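Local atomic coordinates of glyoxalase 3 (Candida albicans, PDB entry 4LRU), a protein that converts methylglyoxal to D-lactate in a single step that needs no glutathione, detoxifying the methylglyoxal made by the cell's own metabolism. Residues A[135-139]-A[140-144]. Sequence-based numbering, arbitrary orientation.
Sequences VSAVC and HGPAI
A137, on the buried strand 134-138, turns its methyl toward the chain that doubles back past it: CB lies 3.3 Å from the carbonyl carbon of G141 and 3.7 Å from CD of P142, so the small side chain rests on the peptide between these two residues and against CD of the proline ring. G141, having no side chain, meets A137 and V138 through its backbone. V138 sends its own side chain the other way, to F104 and T228, and contributes its carbonyl. The O atom of V138 receives the N-H of G141 at 2.8 Å, a bent bond with the donor lying 43° out of the carbonyl plane. This bond closes a type II' beta turn from V138 to G141, with C139 and H140 at its two corners. The tight bend after a central parallel strand is the nucleophile elbow of the DJ-1/PfpI family, and C139, the inferred catalytic cysteine, occupies its strained corner with a positive phi (71°). With chi1 at -167°, the sulfur of C139 points away from its own N and comes near the imidazole of H140, SG lying 3.6 Å from ND1. Sulfur and ring meet obliquely, SG being 4.5 Å from the ring centroid. The other ring nitrogen, NE2, is hydrogen-bonded to OE2 of E171, which with C139 and H140 makes up the inferred active site, while F166 packs against both the cysteine and the histidine. The carbonyl oxygen of C139 approaches CD of P142 at 3.3 Å, just as the chain enters the 3-10 turns of 141-144, where A143 N bonds back to H140 O and I144 N to G141 O.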
ATOM      1  N   VAL A 135      10.278   1.155  -3.839  0.50 18.88           N
ATOM      2  CA  VAL A 135       9.378   0.821  -2.744  0.50 19.10           C
ATOM      3  C   VAL A 135       8.333   1.930  -2.622  0.50 18.34           C
ATOM      4  O   VAL A 135       8.663   3.123  -2.642  0.50 20.00           O
ATOM      5  CB  VAL A 135      10.140   0.680  -1.412  0.50 19.37           C
ATOM      6  CG1 VAL A 135       9.173   0.427  -0.262  0.50 18.93           C
ATOM      7  CG2 VAL A 135      11.166  -0.436  -1.504  0.50 20.66           C
ATOM      8  N   SER A 136       7.075   1.525  -2.504  1.00 16.60           N
ATOM      9  CA  SER A 136       5.947   2.424  -2.691  1.00 17.14           C
ATOM     10  C   SER A 136       4.771   1.974  -1.845  1.00 17.76           C
ATOM     11  O   SER A 136       4.666   0.812  -1.453  1.00 17.29           O
ATOM     12  CB  SER A 136       5.560   2.488  -4.156  1.00 18.34           C
ATOM     13  OG  SER A 136       5.116   1.225  -4.609  1.00 18.68           O
ATOM     14  N   ALA A 137       3.878   2.911  -1.563  1.00 18.26           N
ATOM     15  CA  ALA A 137       2.644   2.609  -0.870  1.00 18.93           C
ATOM     16  C   ALA A 137       1.655   3.743  -1.065  1.00 17.86           C
ATOM     17  O   ALA A 137       2.029   4.893  -1.310  1.00 17.94           O
ATOM     18  CB  ALA A 137       2.917   2.394   0.609  1.00 19.55           C
ATOM     19  N   VAL A 138       0.387   3.406  -0.913  1.00 17.41           N
ATOM     20  CA  VAL A 138      -0.679   4.402  -0.989  1.00 18.46           C
ATOM     21  C   VAL A 138      -1.500   4.421   0.299  1.00 22.88           C
ATOM     22  O   VAL A 138      -1.663   3.405   0.963  1.00 21.38           O
ATOM     23  CB  VAL A 138      -1.568   4.166  -2.223  1.00 20.45           C
ATOM     24  CG1 VAL A 138      -2.334   2.852  -2.128  1.00 21.35           C
ATOM     25  CG2 VAL A 138      -2.533   5.330  -2.427  1.00 21.59           C
ATOM     26  N   CYS A 139      -2.003   5.608   0.645  1.00 22.42           N
ATOM     27  CA  CYS A 139      -3.028   5.764   1.690  1.00 22.33           C
ATOM     28  C   CYS A 139      -2.441   5.493   3.082  1.00 19.92           C
ATOM     29  O   CYS A 139      -1.565   6.228   3.505  1.00 18.38           O
ATOM     30  CB  CYS A 139      -4.227   4.882   1.382  1.00 21.07           C
ATOM     31  SG  CYS A 139      -5.693   5.257   2.363  1.00 33.20           S
ATOM     32  N   HIS A 140      -2.862   4.435   3.782  1.00 20.71           N
ATOM     33  CA  HIS A 140      -2.154   4.055   5.025  1.00 18.96           C
ATOM     34  C   HIS A 140      -1.001   3.092   4.799  1.00 18.36           C
ATOM     35  O   HIS A 140      -0.304   2.696   5.742  1.00 19.40           O
ATOM     36  CB  HIS A 140      -3.118   3.478   6.066  1.00 18.93           C
ATOM     37  CG  HIS A 140      -4.134   4.463   6.535  1.00 20.17           C
ATOM     38  ND1 HIS A 140      -5.365   4.598   5.931  1.00 22.53           N
ATOM     39  CD2 HIS A 140      -4.068   5.432   7.476  1.00 22.00           C
ATOM     40  CE1 HIS A 140      -6.026   5.585   6.505  1.00 21.30           C
ATOM     41  NE2 HIS A 140      -5.256   6.114   7.438  1.00 21.40           N
ATOM     42  N   GLY A 141      -0.806   2.719   3.543  1.00 17.24           N
ATOM     43  CA  GLY A 141       0.284   1.828   3.154  1.00 18.87           C
ATOM     44  C   GLY A 141       1.649   2.194   3.703  1.00 16.19           C
ATOM     45  O   GLY A 141       2.462   1.302   3.972  1.00 17.83           O
ATOM     46  N   PRO A 142       1.963   3.497   3.802  1.00 16.27           N
ATOM     47  CA  PRO A 142       3.266   3.880   4.344  1.00 16.10           C
ATOM     48  C   PRO A 142       3.516   3.472   5.794  1.00 16.92           C
ATOM     49  O   PRO A 142       4.632   3.622   6.296  1.00 18.43           O
ATOM     50  CB  PRO A 142       3.285   5.401   4.166  1.00 16.68           C
ATOM     51  CG  PRO A 142       2.446   5.605   2.950  1.00 17.70           C
ATOM     52  CD  PRO A 142       1.311   4.639   3.132  1.00 16.26           C
ATOM     53  N   ALA A 143       2.499   2.930   6.453  1.00 19.04           N
ATOM     54  CA  ALA A 143       2.712   2.259   7.737  1.00 18.98           C
ATOM     55  C   ALA A 143       3.749   1.143   7.617  1.00 19.02           C
ATOM     56  O   ALA A 143       4.364   0.777   8.612  1.00 18.84           O
ATOM     57  CB  ALA A 143       1.403   1.717   8.290  1.00 19.01           C
ATOM     58  N   ILE A 144       3.967   0.633   6.405  1.00 17.64           N
ATOM     59  CA  ILE A 144       5.022  -0.355   6.177  1.00 19.00           C
ATOM     60  C   ILE A 144       6.404   0.176   6.561  1.00 17.06           C
ATOM     61  O   ILE A 144       7.311  -0.587   6.899  1.00 18.31           O
ATOM     62  CB  ILE A 144       5.009  -0.879   4.725  1.00 17.19           C
ATOM     63  CG1 ILE A 144       5.735  -2.229   4.630  1.00 18.16           C
ATOM     64  CG2 ILE A 144       5.610   0.148   3.780  1.00 19.19           C
ATOM     65  CD1 ILE A 144       4.987  -3.406   5.211  1.00 18.26           C
TER